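Local coordinates for glucose-inhibited division protein A-related protein, probable oxidoreductase (Thermus thermophilus, PDB 2CUL) that binds flavin-adenine dinucleotide in a Rossmann-type fold and is probably an oxidoreductase related to the glucose-inhibited division protein GidA, at residues V135-R140 / S145-L150; A11-A16 / W68-R73. All coordinates share one frame; numbering follows the deposited sequence.

Overall arrangement
From the N terminus, the chain leaves strand 6-9 through a glycine-rich turn into helix 13-24, and contact 2 closes the longer loop, joining the start of that helix to helix 67-79 some 52 residues on. Contact 1 opens only after contact 2 has closed, so the two stand in series, neither nested nor crossed. It spans a short excursion from strand 134-138, an outer strand of the antiparallel four-stranded sheet, to the run into helix 148-155. Their centres lie about 19 Å apart and their nearest atoms about 5 Å, without touching. FAD bridges them: residues 11-16 of contact 2 hold its diphosphate, while Arg140 and Leu149 of contact 1 reach the phosphate and the adenine.

Contact 1: residues V135-R140 / S145-L150. With FAD (flavin-adenine dinucleotide), chain B.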
ATOM      1  N   VAL A 135     -18.041 -15.867   2.614  1.00 19.86           N
ATOM      2  CA  VAL A 135     -16.748 -15.572   2.004  1.00 17.31           C
ATOM      3  C   VAL A 135     -16.897 -14.288   1.195  1.00 18.83           C
ATOM      4  O   VAL A 135     -17.635 -14.248   0.209  1.00 24.04           O
ATOM      5  CB  VAL A 135     -16.296 -16.716   1.066  1.00 17.91           C
ATOM      6  CG1 VAL A 135     -14.945 -16.387   0.452  1.00 19.47           C
ATOM      7  CG2 VAL A 135     -16.226 -18.022   1.838  1.00 18.46           C
ATOM      8  N   GLU A 136     -16.198 -13.239   1.615  1.00 18.13           N
ATOM      9  CA  GLU A 136     -16.281 -11.956   0.933  1.00 17.13           C
ATOM     10  C   GLU A 136     -15.016 -11.607   0.164  1.00 17.56           C
ATOM     11  O   GLU A 136     -13.924 -12.054   0.507  1.00 16.48           O
ATOM     12  CB  GLU A 136     -16.571 -10.845   1.946  1.00 22.42           C
ATOM     13  CG  GLU A 136     -17.891 -10.996   2.682  1.00 28.15           C
ATOM     14  CD  GLU A 136     -19.088 -10.931   1.751  1.00 35.51           C
ATOM     15  OE1 GLU A 136     -19.249  -9.905   1.059  1.00 41.15           O
ATOM     16  OE2 GLU A 136     -19.867 -11.905   1.712  1.00 44.50           O
ATOM     17  N   GLU A 137     -15.180 -10.813  -0.889  1.00 15.86           N
ATOM     18  CA  GLU A 137     -14.050 -10.365  -1.692  1.00 15.28           C
ATOM     19  C   GLU A 137     -13.601  -9.072  -1.021  1.00 15.94           C
ATOM     20  O   GLU A 137     -13.990  -7.978  -1.426  1.00 15.21           O
ATOM     21  CB  GLU A 137     -14.493 -10.100  -3.133  1.00 18.08           C
ATOM     22  CG  GLU A 137     -13.387  -9.586  -4.039  1.00 26.93           C
ATOM     23  CD  GLU A 137     -13.788  -9.579  -5.501  1.00 33.64           C
ATOM     24  OE1 GLU A 137     -14.853  -9.012  -5.826  1.00 40.37           O
ATOM     25  OE2 GLU A 137     -13.035 -10.139  -6.325  1.00 39.26           O
ATOM     26  N   ALA A 138     -12.793  -9.217   0.025  1.00 13.06           N
ATOM     27  CA  ALA A 138     -12.315  -8.073   0.796  1.00 13.25           C
ATOM     28  C   ALA A 138     -10.936  -8.338   1.386  1.00 10.24           C
ATOM     29  O   ALA A 138     -10.648  -9.448   1.833  1.00 12.14           O
ATOM     30  CB  ALA A 138     -13.303  -7.765   1.915  1.00 13.72           C
ATOM     31  N   GLY A 139     -10.092  -7.308   1.402  1.00 10.27           N
ATOM     32  CA  GLY A 139      -8.751  -7.459   1.941  1.00  8.43           C
ATOM     33  C   GLY A 139      -8.690  -7.285   3.447  1.00  9.28           C
ATOM     34  O   GLY A 139      -7.694  -7.623   4.078  1.00  7.90           O
ATOM     35  N   ARG A 140      -9.768  -6.753   4.017  1.00  8.29           N
ATOM     36  CA  ARG A 140      -9.877  -6.519   5.456  1.00  9.45           C
ATOM     37  C   ARG A 140     -11.368  -6.334   5.729  1.00 10.55           C
ATOM     38  O   ARG A 140     -12.125  -6.000   4.822  1.00 12.61           O
ATOM     39  CB  ARG A 140      -9.076  -5.266   5.848  1.00  7.35           C
ATOM     40  CG  ARG A 140      -9.128  -4.881   7.324  1.00 10.16           C
ATOM     41  CD  ARG A 140      -7.937  -3.984   7.695  1.00  7.45           C
ATOM     42  NE  ARG A 140      -7.774  -2.923   6.706  1.00  9.75           N
ATOM     43  CZ  ARG A 140      -6.641  -2.654   6.065  1.00  8.71           C
ATOM     44  NH1 ARG A 140      -5.539  -3.356   6.313  1.00  9.38           N
ATOM     45  NH2 ARG A 140      -6.626  -1.717   5.127  1.00 10.30           N
ATOM     46  N   SER A 145     -12.441  -5.463  -2.215  1.00 17.48           N
ATOM     47  CA  SER A 145     -11.296  -5.570  -3.105  1.00 19.04           C
ATOM     48  C   SER A 145     -11.789  -5.656  -4.544  1.00 17.23           C
ATOM     49  O   SER A 145     -12.591  -6.529  -4.877  1.00 21.60           O
ATOM     50  CB  SER A 145     -10.486  -6.827  -2.762  1.00 20.94           C
ATOM     51  OG  SER A 145      -9.594  -7.160  -3.815  1.00 23.79           O
ATOM     52  N   TYR A 146     -11.337  -4.724  -5.377  1.00 15.65           N
ATOM     53  CA  TYR A 146     -11.697  -4.697  -6.794  1.00 13.26           C
ATOM     54  C   TYR A 146     -10.747  -5.674  -7.488  1.00 10.86           C
ATOM     55  O   TYR A 146      -9.541  -5.633  -7.262  1.00 15.27           O
ATOM     56  CB  TYR A 146     -11.509  -3.288  -7.368  1.00 17.67           C
ATOM     57  CG  TYR A 146     -12.654  -2.334  -7.087  1.00 26.02           C
ATOM     58  CD1 TYR A 146     -13.031  -2.023  -5.777  1.00 29.96           C
ATOM     59  CD2 TYR A 146     -13.342  -1.716  -8.134  1.00 27.21           C
ATOM     60  CE1 TYR A 146     -14.063  -1.117  -5.517  1.00 35.10           C
ATOM     61  CE2 TYR A 146     -14.375  -0.807  -7.883  1.00 31.50           C
ATOM     62  CZ  TYR A 146     -14.726  -0.514  -6.574  1.00 34.33           C
ATOM     63  OH  TYR A 146     -15.738   0.386  -6.335  1.00 34.86           O
ATOM     64  N   PRO A 147     -11.283  -6.551  -8.354  1.00 11.71           N
ATOM     65  CA  PRO A 147     -10.500  -7.558  -9.080  1.00 13.02           C
ATOM     66  C   PRO A 147      -9.622  -7.097 -10.240  1.00 11.21           C
ATOM     67  O   PRO A 147      -8.718  -7.814 -10.662  1.00  8.20           O
ATOM     68  CB  PRO A 147     -11.575  -8.528  -9.552  1.00 13.94           C
ATOM     69  CG  PRO A 147     -12.689  -7.598  -9.908  1.00 18.34           C
ATOM     70  CD  PRO A 147     -12.714  -6.650  -8.714  1.00 15.71           C
ATOM     71  N   ASP A 148      -9.882  -5.902 -10.744  1.00 10.91           N
ATOM     72  CA  ASP A 148      -9.156  -5.378 -11.896  1.00  7.97           C
ATOM     73  C   ASP A 148      -7.634  -5.366 -11.862  1.00  9.59           C
ATOM     74  O   ASP A 148      -6.996  -5.831 -12.804  1.00  8.99           O
ATOM     75  CB  ASP A 148      -9.652  -3.971 -12.199  1.00 10.09           C
ATOM     76  CG  ASP A 148     -11.157  -3.899 -12.283  1.00 16.35           C
ATOM     77  OD1 ASP A 148     -11.686  -3.793 -13.411  1.00 19.10           O
ATOM     78  OD2 ASP A 148     -11.807  -3.961 -11.224  1.00 16.14           O
ATOM     79  N   LEU A 149      -7.043  -4.829 -10.798  1.00  6.91           N
ATOM     80  CA  LEU A 149      -5.587  -4.752 -10.741  1.00  8.91           C
ATOM     81  C   LEU A 149      -4.923  -6.121 -10.814  1.00  8.48           C
ATOM     82  O   LEU A 149      -3.969  -6.306 -11.567  1.00  7.74           O
ATOM     83  CB  LEU A 149      -5.135  -4.003  -9.485  1.00  7.31           C
ATOM     84  CG  LEU A 149      -3.628  -3.769  -9.350  1.00 10.72           C
ATOM     85  CD1 LEU A 149      -3.081  -3.039 -10.575  1.00 10.34           C
ATOM     86  CD2 LEU A 149      -3.362  -2.960  -8.084  1.00  9.93           C
ATOM     87  N   LEU A 150      -5.412  -7.083 -10.039  1.00  7.46           N
ATOM     88  CA  LEU A 150      -4.828  -8.419 -10.080  1.00  8.85           C
ATOM     89  C   LEU A 150      -4.951  -9.005 -11.483  1.00  9.30           C
ATOM     90  O   LEU A 150      -4.015  -9.621 -11.994  1.00  9.71           O
ATOM     91  CB  LEU A 150      -5.520  -9.352  -9.083  1.00  9.39           C
ATOM     92  CG  LEU A 150      -5.088 -10.823  -9.198  1.00  9.75           C
ATOM     93  CD1 LEU A 150      -3.598 -10.947  -8.909  1.00 11.25           C
ATOM     94  CD2 LEU A 150      -5.895 -11.674  -8.228  1.00 14.77           C
TER
HETATM   95  PA  FAD B 301      -2.660  -2.235   3.992  1.00  7.35           P
HETATM   96  O1A FAD B 301      -3.744  -3.229   3.940  1.00  7.04           O
HETATM   97  O2A FAD B 301      -2.353  -1.547   5.272  1.00  9.30           O
HETATM   98  O5B FAD B 301      -2.932  -1.099   2.906  1.00  7.46           O
HETATM   99  C5B FAD B 301      -3.257  -1.455   1.560  1.00  6.88           C
HETATM  100  C4B FAD B 301      -3.988  -0.252   0.977  1.00  6.31           C
HETATM  101  O4B FAD B 301      -4.022  -0.431  -0.439  1.00  6.30           O
HETATM  102  C3B FAD B 301      -5.454  -0.111   1.434  1.00  8.52           C
HETATM  103  O3B FAD B 301      -5.745   1.195   1.884  1.00 11.66           O
HETATM  104  C2B FAD B 301      -6.229  -0.513   0.215  1.00  9.58           C
HETATM  105  O2B FAD B 301      -7.550  -0.030   0.136  1.00 10.34           O
HETATM  106  C1B FAD B 301      -5.305  -0.034  -0.900  1.00  9.36           C
HETATM  107  N9A FAD B 301      -5.524  -0.661  -2.201  1.00  8.53           N
HETATM  108  C8A FAD B 301      -5.449  -2.002  -2.499  1.00  7.89           C
HETATM  109  N7A FAD B 301      -5.699  -2.248  -3.780  1.00  8.94           N
HETATM  110  C5A FAD B 301      -5.944  -1.004  -4.329  1.00  7.81           C
HETATM  111  C6A FAD B 301      -6.269  -0.600  -5.646  1.00  7.36           C
HETATM  112  N6A FAD B 301      -6.399  -1.435  -6.661  1.00  8.21           N
HETATM  113  N1A FAD B 301      -6.456   0.755  -5.868  1.00  8.14           N
HETATM  114  C2A FAD B 301      -6.327   1.649  -4.829  1.00  8.34           C
HETATM  115  N3A FAD B 301      -6.019   1.320  -3.547  1.00  6.27           N
HETATM  116  C4A FAD B 301      -5.839  -0.014  -3.351  1.00  7.51           C
HETATM  117  N1  FAD B 301      -0.226  -7.094  11.456  1.00  8.31           N
HETATM  118  C2  FAD B 301      -0.186  -6.653  12.759  1.00 10.43           C
HETATM  119  O2  FAD B 301       0.786  -6.085  13.197  1.00 11.25           O
HETATM  120  N3  FAD B 301      -1.304  -6.876  13.577  1.00 10.27           N
HETATM  121  C4  FAD B 301      -2.454  -7.516  13.165  1.00 12.94           C
HETATM  122  O4  FAD B 301      -3.414  -7.679  13.947  1.00 14.37           O
HETATM  123  C4X FAD B 301      -2.493  -7.971  11.830  1.00 11.20           C
HETATM  124  N5  FAD B 301      -3.613  -8.632  11.345  1.00  8.90           N
HETATM  125  C5X FAD B 301      -3.658  -9.081  10.039  1.00  7.34           C
HETATM  126  C6  FAD B 301      -4.794  -9.743   9.576  1.00  9.40           C
HETATM  127  C7  FAD B 301      -4.901 -10.216   8.255  1.00 11.64           C
HETATM  128  C7M FAD B 301      -6.163 -10.919   7.820  1.00 12.23           C
HETATM  129  C8  FAD B 301      -3.789 -10.002   7.363  1.00 10.49           C
HETATM  130  C8M FAD B 301      -3.823 -10.469   5.933  1.00 11.13           C
HETATM  131  C9  FAD B 301      -2.624  -9.338   7.819  1.00 10.57           C
HETATM  132  C9A FAD B 301      -2.528  -8.864   9.155  1.00  9.12           C
HETATM  133  N10 FAD B 301      -1.365  -8.182   9.661  1.00  7.30           N
HETATM  134  C10 FAD B 301      -1.348  -7.739  10.996  1.00 10.25           C
HETATM  135  C1' FAD B 301      -0.139  -7.936   8.799  1.00  8.29           C
HETATM  136  C2' FAD B 301       0.137  -6.508   8.278  1.00  8.60           C
HETATM  137  O2' FAD B 301       0.648  -5.722   9.321  1.00  8.92           O
HETATM  138  C3' FAD B 301      -1.121  -5.827   7.701  1.00  9.38           C
HETATM  139  O3' FAD B 301      -1.673  -6.587   6.627  1.00  9.50           O
HETATM  140  C4' FAD B 301      -0.840  -4.419   7.139  1.00  9.60           C
HETATM  141  O4' FAD B 301      -2.057  -3.716   6.897  1.00  8.11           O
HETATM  142  C5' FAD B 301      -0.019  -4.554   5.842  1.00  8.71           C
HETATM  143  O5' FAD B 301       0.293  -3.247   5.333  1.00  7.20           O
HETATM  144  P   FAD B 301       0.177  -2.878   3.795  1.00  7.81           P
HETATM  145  O1P FAD B 301       0.633  -1.480   3.719  1.00  7.40           O
HETATM  146  O2P FAD B 301       0.920  -3.871   2.948  1.00  8.29           O
HETATM  147  O3P FAD B 301      -1.352  -3.003   3.443  1.00  6.38           O
HETATM  148  O   HOH W   1     -15.306  -6.455  -4.467  1.00 30.23           O
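The FAD pocket is bordered here by a tight excursion of the chain, in which the end of strand 134-138 meets the residues leading into helix 148-155. Ser145 N donates to Glu137 O over 3.1 Å at 152°, the donor standing above the carbonyl plane. Glu137 is the centre of an inverse gamma turn. The Glu137 side chain leaves with CG trans to the backbone N (chi1 178°) and runs on extended alongside Ser145 O, with Glu137 CG 3.3 Å from Ser145 O. The carboxylate and that carbonyl are both acceptors; one water donates to each, reaching Glu137 OE1 at 2.9 Å and Ser145 O at 2.7 Å. Pro147 crosses the Glu137 chain at about a right angle, its CB 3.9 Å from Glu137 OE2. Ser145 CB faces the Glu137-Gly139 backbone, while its OG bonds to Phe124 O. Beyond the corner at Gly139, Arg140 bends at chi3 (47°) and donates a hydrogen bond from Arg140 NH1 to FAD O1A (3.0 Å), the phosphate meeting the guanidinium edge; Glu143 pairs with NE and Phe43 makes a cation-pi contact. From residues 145-150, Leu149 CD2 lies 3.7 Å from the adenine amine, FAD N6A. The shared water probably eases the close approach of two acceptors, Glu137 OE1 and Ser145 O, and Arg140, held by Glu143, probably offsets part of the diphosphate's negative charge.

Contact 2: residues A11-A16 / W68-R73; sequences AGFSGA and WAFHAR. With FAD (flavin-adenine dinucleotide), chain B.
Residues 11-16 run from a glycine turn into the first turn of helix 13-24, where Ala16 N bonds to Gly12 O at 2.8 Å, and they face residues 68-73 of helix 67-79 through a single pair of side chains. Phe13 and Phe70 reach out from opposite directions and meet rim to rim, neither ring over the face of the other. Phe13 CE1 comes to 3.6 Å from Phe70 CE2; the centroids are 5.8 Å apart and the planes only 20° from parallel. Phe70 is carried across by its first torsion, which sets CG trans to the backbone N (179°). Across the Phe13 ring from CE1, Phe13 CD2 lies 3.6 Å from FAD O4'. The start of helix 13-24 grips the diphosphate: Phe13 N donates to FAD O2A at 3.2 Å, while FAD O1P accepts hydrogen bonds from Ser14 N, nearly straight at 170°, and from Ser14 OG, each 2.8 Å long. Gly12 CA lies 3.2 Å from FAD O5B, leaving no room for a side chain. With Gly10 and Gly15 this fits the GxGxxG turn of dinucleotide-binding Rossmann folds, in which the helix dipole probably favours the phosphates. Tyr213, at the start of helix 213-230, stacks on Phe13, and Leu56 of helix 55-59 touches both phenylalanines, so their contact lies buried between helices 13-24, 55-59 and 67-79, next to the turn after strand 6-9.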
ATOM      1  N   ALA A  11      -2.758   3.526   0.616  1.00  7.57           N
ATOM      2  CA  ALA A  11      -2.424   4.360   1.765  1.00  7.19           C
ATOM      3  C   ALA A  11      -2.483   3.570   3.064  1.00  8.08           C
ATOM      4  O   ALA A  11      -3.089   4.010   4.046  1.00  6.44           O
ATOM      5  CB  ALA A  11      -3.375   5.550   1.835  1.00  6.48           C
ATOM      6  N   GLY A  12      -1.852   2.402   3.057  1.00  7.00           N
ATOM      7  CA  GLY A  12      -1.828   1.559   4.235  1.00  8.46           C
ATOM      8  C   GLY A  12      -0.534   1.743   5.005  1.00  7.11           C
ATOM      9  O   GLY A  12       0.195   2.711   4.793  1.00  7.02           O
ATOM     10  N   PHE A  13      -0.229   0.803   5.890  1.00  7.35           N
ATOM     11  CA  PHE A  13       0.973   0.920   6.702  1.00  5.82           C
ATOM     12  C   PHE A  13       2.282   1.076   5.939  1.00  7.84           C
ATOM     13  O   PHE A  13       3.132   1.864   6.345  1.00 10.88           O
ATOM     14  CB  PHE A  13       1.044  -0.247   7.688  1.00  7.20           C
ATOM     15  CG  PHE A  13       0.030  -0.145   8.791  1.00  7.76           C
ATOM     16  CD1 PHE A  13       0.346   0.497   9.988  1.00 10.10           C
ATOM     17  CD2 PHE A  13      -1.266  -0.623   8.609  1.00  8.87           C
ATOM     18  CE1 PHE A  13      -0.615   0.664  10.985  1.00 10.82           C
ATOM     19  CE2 PHE A  13      -2.236  -0.461   9.601  1.00  8.63           C
ATOM     20  CZ  PHE A  13      -1.909   0.184  10.789  1.00  9.94           C
ATOM     21  N   SER A  14       2.452   0.358   4.832  1.00  7.95           N
ATOM     22  CA  SER A  14       3.696   0.486   4.077  1.00  5.94           C
ATOM     23  C   SER A  14       3.661   1.671   3.116  1.00  6.84           C
ATOM     24  O   SER A  14       4.615   2.437   3.038  1.00  7.35           O
ATOM     25  CB  SER A  14       4.004  -0.806   3.301  1.00  5.49           C
ATOM     26  OG  SER A  14       3.000  -1.101   2.342  1.00  8.44           O
ATOM     27  N   GLY A  15       2.555   1.820   2.393  1.00  6.01           N
ATOM     28  CA  GLY A  15       2.428   2.908   1.437  1.00  7.48           C
ATOM     29  C   GLY A  15       2.413   4.291   2.054  1.00  5.83           C
ATOM     30  O   GLY A  15       3.064   5.206   1.552  1.00  7.77           O
ATOM     31  N   ALA A  16       1.662   4.455   3.137  1.00  7.58           N
ATOM     32  CA  ALA A  16       1.593   5.753   3.806  1.00  6.84           C
ATOM     33  C   ALA A  16       2.930   6.104   4.457  1.00  7.43           C
ATOM     34  O   ALA A  16       3.334   7.268   4.469  1.00  8.34           O
ATOM     35  CB  ALA A  16       0.482   5.744   4.849  1.00  7.77           C
ATOM     36  N   TRP A  68     -10.557   2.552  14.473  1.00  9.34           N
ATOM     37  CA  TRP A  68     -11.025   3.575  13.539  1.00 10.13           C
ATOM     38  C   TRP A  68     -10.379   4.915  13.868  1.00 12.07           C
ATOM     39  O   TRP A  68     -10.040   5.681  12.972  1.00 11.09           O
ATOM     40  CB  TRP A  68     -12.551   3.725  13.573  1.00 14.36           C
ATOM     41  CG  TRP A  68     -13.059   4.787  12.600  1.00 15.32           C
ATOM     42  CD1 TRP A  68     -13.021   6.147  12.767  1.00 15.35           C
ATOM     43  CD2 TRP A  68     -13.630   4.563  11.309  1.00 18.03           C
ATOM     44  NE1 TRP A  68     -13.530   6.779  11.658  1.00 15.61           N
ATOM     45  CE2 TRP A  68     -13.913   5.830  10.747  1.00 18.18           C
ATOM     46  CE3 TRP A  68     -13.931   3.411  10.569  1.00 11.70           C
ATOM     47  CZ2 TRP A  68     -14.482   5.976   9.479  1.00 15.42           C
ATOM     48  CZ3 TRP A  68     -14.497   3.557   9.310  1.00 21.68           C
ATOM     49  CH2 TRP A  68     -14.767   4.833   8.777  1.00 21.12           C
ATOM     50  N   ALA A  69     -10.211   5.195  15.156  1.00  9.42           N
ATOM     51  CA  ALA A  69      -9.595   6.444  15.586  1.00  9.48           C
ATOM     52  C   ALA A  69      -8.136   6.491  15.140  1.00  8.02           C
ATOM     53  O   ALA A  69      -7.622   7.552  14.782  1.00  8.40           O
ATOM     54  CB  ALA A  69      -9.692   6.586  17.103  1.00  9.31           C
ATOM     55  N   PHE A  70      -7.465   5.339  15.165  1.00  8.00           N
ATOM     56  CA  PHE A  70      -6.076   5.275  14.726  1.00  7.80           C
ATOM     57  C   PHE A  70      -6.057   5.670  13.250  1.00  4.99           C
ATOM     58  O   PHE A  70      -5.228   6.469  12.815  1.00  7.22           O
ATOM     59  CB  PHE A  70      -5.518   3.857  14.891  1.00  7.77           C
ATOM     60  CG  PHE A  70      -4.088   3.712  14.443  1.00  8.37           C
ATOM     61  CD1 PHE A  70      -3.041   3.904  15.336  1.00  8.30           C
ATOM     62  CD2 PHE A  70      -3.790   3.405  13.117  1.00  9.05           C
ATOM     63  CE1 PHE A  70      -1.714   3.795  14.920  1.00 10.66           C
ATOM     64  CE2 PHE A  70      -2.466   3.292  12.689  1.00 10.44           C
ATOM     65  CZ  PHE A  70      -1.428   3.489  13.592  1.00 10.12           C
ATOM     66  N   HIS A  71      -6.983   5.103  12.483  1.00  8.27           N
ATOM     67  CA  HIS A  71      -7.093   5.421  11.065  1.00  7.19           C
ATOM     68  C   HIS A  71      -7.271   6.927  10.868  1.00  7.33           C
ATOM     69  O   HIS A  71      -6.598   7.536  10.040  1.00  7.16           O
ATOM     70  CB  HIS A  71      -8.285   4.680  10.440  1.00  8.79           C
ATOM     71  CG  HIS A  71      -9.038   5.494   9.431  1.00 10.96           C
ATOM     72  ND1 HIS A  71     -10.250   6.090   9.708  1.00 12.56           N
ATOM     73  CD2 HIS A  71      -8.727   5.848   8.161  1.00  4.94           C
ATOM     74  CE1 HIS A  71     -10.651   6.777   8.653  1.00  6.78           C
ATOM     75  NE2 HIS A  71      -9.745   6.647   7.702  1.00 14.39           N
ATOM     76  N   ALA A  72      -8.173   7.528  11.639  1.00  8.72           N
ATOM     77  CA  ALA A  72      -8.434   8.955  11.499  1.00  8.41           C
ATOM     78  C   ALA A  72      -7.236   9.824  11.854  1.00  7.66           C
ATOM     79  O   ALA A  72      -6.958  10.807  11.168  1.00  9.49           O
ATOM     80  CB  ALA A  72      -9.647   9.358  12.345  1.00  7.78           C
ATOM     81  N   ARG A  73      -6.531   9.476  12.927  1.00  8.47           N
ATOM     82  CA  ARG A  73      -5.363  10.254  13.327  1.00  6.82           C
ATOM     83  C   ARG A  73      -4.251  10.146  12.287  1.00  6.96           C
ATOM     84  O   ARG A  73      -3.590  11.135  11.965  1.00  7.89           O
ATOM     85  CB  ARG A  73      -4.846   9.793  14.698  1.00  6.67           C
ATOM     86  CG  ARG A  73      -5.754  10.163  15.869  1.00  9.18           C
ATOM     87  CD  ARG A  73      -5.014  10.004  17.192  1.00 11.86           C
ATOM     88  NE  ARG A  73      -4.459   8.660  17.318  1.00 10.44           N
ATOM     89  CZ  ARG A  73      -5.158   7.591  17.685  1.00  8.76           C
ATOM     90  NH1 ARG A  73      -6.446   7.701  17.982  1.00  9.38           N
ATOM     91  NH2 ARG A  73      -4.574   6.402  17.720  1.00 10.30           N
TER
HETATM   92  PA  FAD B 301      -2.660  -2.235   3.992  1.00  7.35           P
HETATM   93  O1A FAD B 301      -3.744  -3.229   3.940  1.00  7.04           O
HETATM   94  O2A FAD B 301      -2.353  -1.547   5.272  1.00  9.30           O
HETATM   95  O5B FAD B 301      -2.932  -1.099   2.906  1.00  7.46           O
HETATM   96  C5B FAD B 301      -3.257  -1.455   1.560  1.00  6.88           C
HETATM   97  C4B FAD B 301      -3.988  -0.252   0.977  1.00  6.31           C
HETATM   98  O4B FAD B 301      -4.022  -0.431  -0.439  1.00  6.30           O
HETATM   99  C3B FAD B 301      -5.454  -0.111   1.434  1.00  8.52           C
HETATM  100  O3B FAD B 301      -5.745   1.195   1.884  1.00 11.66           O
HETATM  101  C2B FAD B 301      -6.229  -0.513   0.215  1.00  9.58           C
HETATM  102  O2B FAD B 301      -7.550  -0.030   0.136  1.00 10.34           O
HETATM  103  C1B FAD B 301      -5.305  -0.034  -0.900  1.00  9.36           C
HETATM  104  N9A FAD B 301      -5.524  -0.661  -2.201  1.00  8.53           N
HETATM  105  C8A FAD B 301      -5.449  -2.002  -2.499  1.00  7.89           C
HETATM  106  N7A FAD B 301      -5.699  -2.248  -3.780  1.00  8.94           N
HETATM  107  C5A FAD B 301      -5.944  -1.004  -4.329  1.00  7.81           C
HETATM  108  C6A FAD B 301      -6.269  -0.600  -5.646  1.00  7.36           C
HETATM  109  N6A FAD B 301      -6.399  -1.435  -6.661  1.00  8.21           N
HETATM  110  N1A FAD B 301      -6.456   0.755  -5.868  1.00  8.14           N
HETATM  111  C2A FAD B 301      -6.327   1.649  -4.829  1.00  8.34           C
HETATM  112  N3A FAD B 301      -6.019   1.320  -3.547  1.00  6.27           N
HETATM  113  C4A FAD B 301      -5.839  -0.014  -3.351  1.00  7.51           C
HETATM  114  N1  FAD B 301      -0.226  -7.094  11.456  1.00  8.31           N
HETATM  115  C2  FAD B 301      -0.186  -6.653  12.759  1.00 10.43           C
HETATM  116  O2  FAD B 301       0.786  -6.085  13.197  1.00 11.25           O
HETATM  117  N3  FAD B 301      -1.304  -6.876  13.577  1.00 10.27           N
HETATM  118  C4  FAD B 301      -2.454  -7.516  13.165  1.00 12.94           C
HETATM  119  O4  FAD B 301      -3.414  -7.679  13.947  1.00 14.37           O
HETATM  120  C4X FAD B 301      -2.493  -7.971  11.830  1.00 11.20           C
HETATM  121  N5  FAD B 301      -3.613  -8.632  11.345  1.00  8.90           N
HETATM  122  C5X FAD B 301      -3.658  -9.081  10.039  1.00  7.34           C
HETATM  123  C6  FAD B 301      -4.794  -9.743   9.576  1.00  9.40           C
HETATM  124  C7  FAD B 301      -4.901 -10.216   8.255  1.00 11.64           C
HETATM  125  C7M FAD B 301      -6.163 -10.919   7.820  1.00 12.23           C
HETATM  126  C8  FAD B 301      -3.789 -10.002   7.363  1.00 10.49           C
HETATM  127  C8M FAD B 301      -3.823 -10.469   5.933  1.00 11.13           C
HETATM  128  C9  FAD B 301      -2.624  -9.338   7.819  1.00 10.57           C
HETATM  129  C9A FAD B 301      -2.528  -8.864   9.155  1.00  9.12           C
HETATM  130  N10 FAD B 301      -1.365  -8.182   9.661  1.00  7.30           N
HETATM  131  C10 FAD B 301      -1.348  -7.739  10.996  1.00 10.25           C
HETATM  132  C1' FAD B 301      -0.139  -7.936   8.799  1.00  8.29           C
HETATM  133  C2' FAD B 301       0.137  -6.508   8.278  1.00  8.60           C
HETATM  134  O2' FAD B 301       0.648  -5.722   9.321  1.00  8.92           O
HETATM  135  C3' FAD B 301      -1.121  -5.827   7.701  1.00  9.38           C
HETATM  136  O3' FAD B 301      -1.673  -6.587   6.627  1.00  9.50           O
HETATM  137  C4' FAD B 301      -0.840  -4.419   7.139  1.00  9.60           C
HETATM  138  O4' FAD B 301      -2.057  -3.716   6.897  1.00  8.11           O
HETATM  139  C5' FAD B 301      -0.019  -4.554   5.842  1.00  8.71           C
HETATM  140  O5' FAD B 301       0.293  -3.247   5.333  1.00  7.20           O
HETATM  141  P   FAD B 301       0.177  -2.878   3.795  1.00  7.81           P
HETATM  142  O1P FAD B 301       0.633  -1.480   3.719  1.00  7.40           O
HETATM  143  O2P FAD B 301       0.920  -3.871   2.948  1.00  8.29           O
HETATM  144  O3P FAD B 301      -1.352  -3.003   3.443  1.00  6.38           O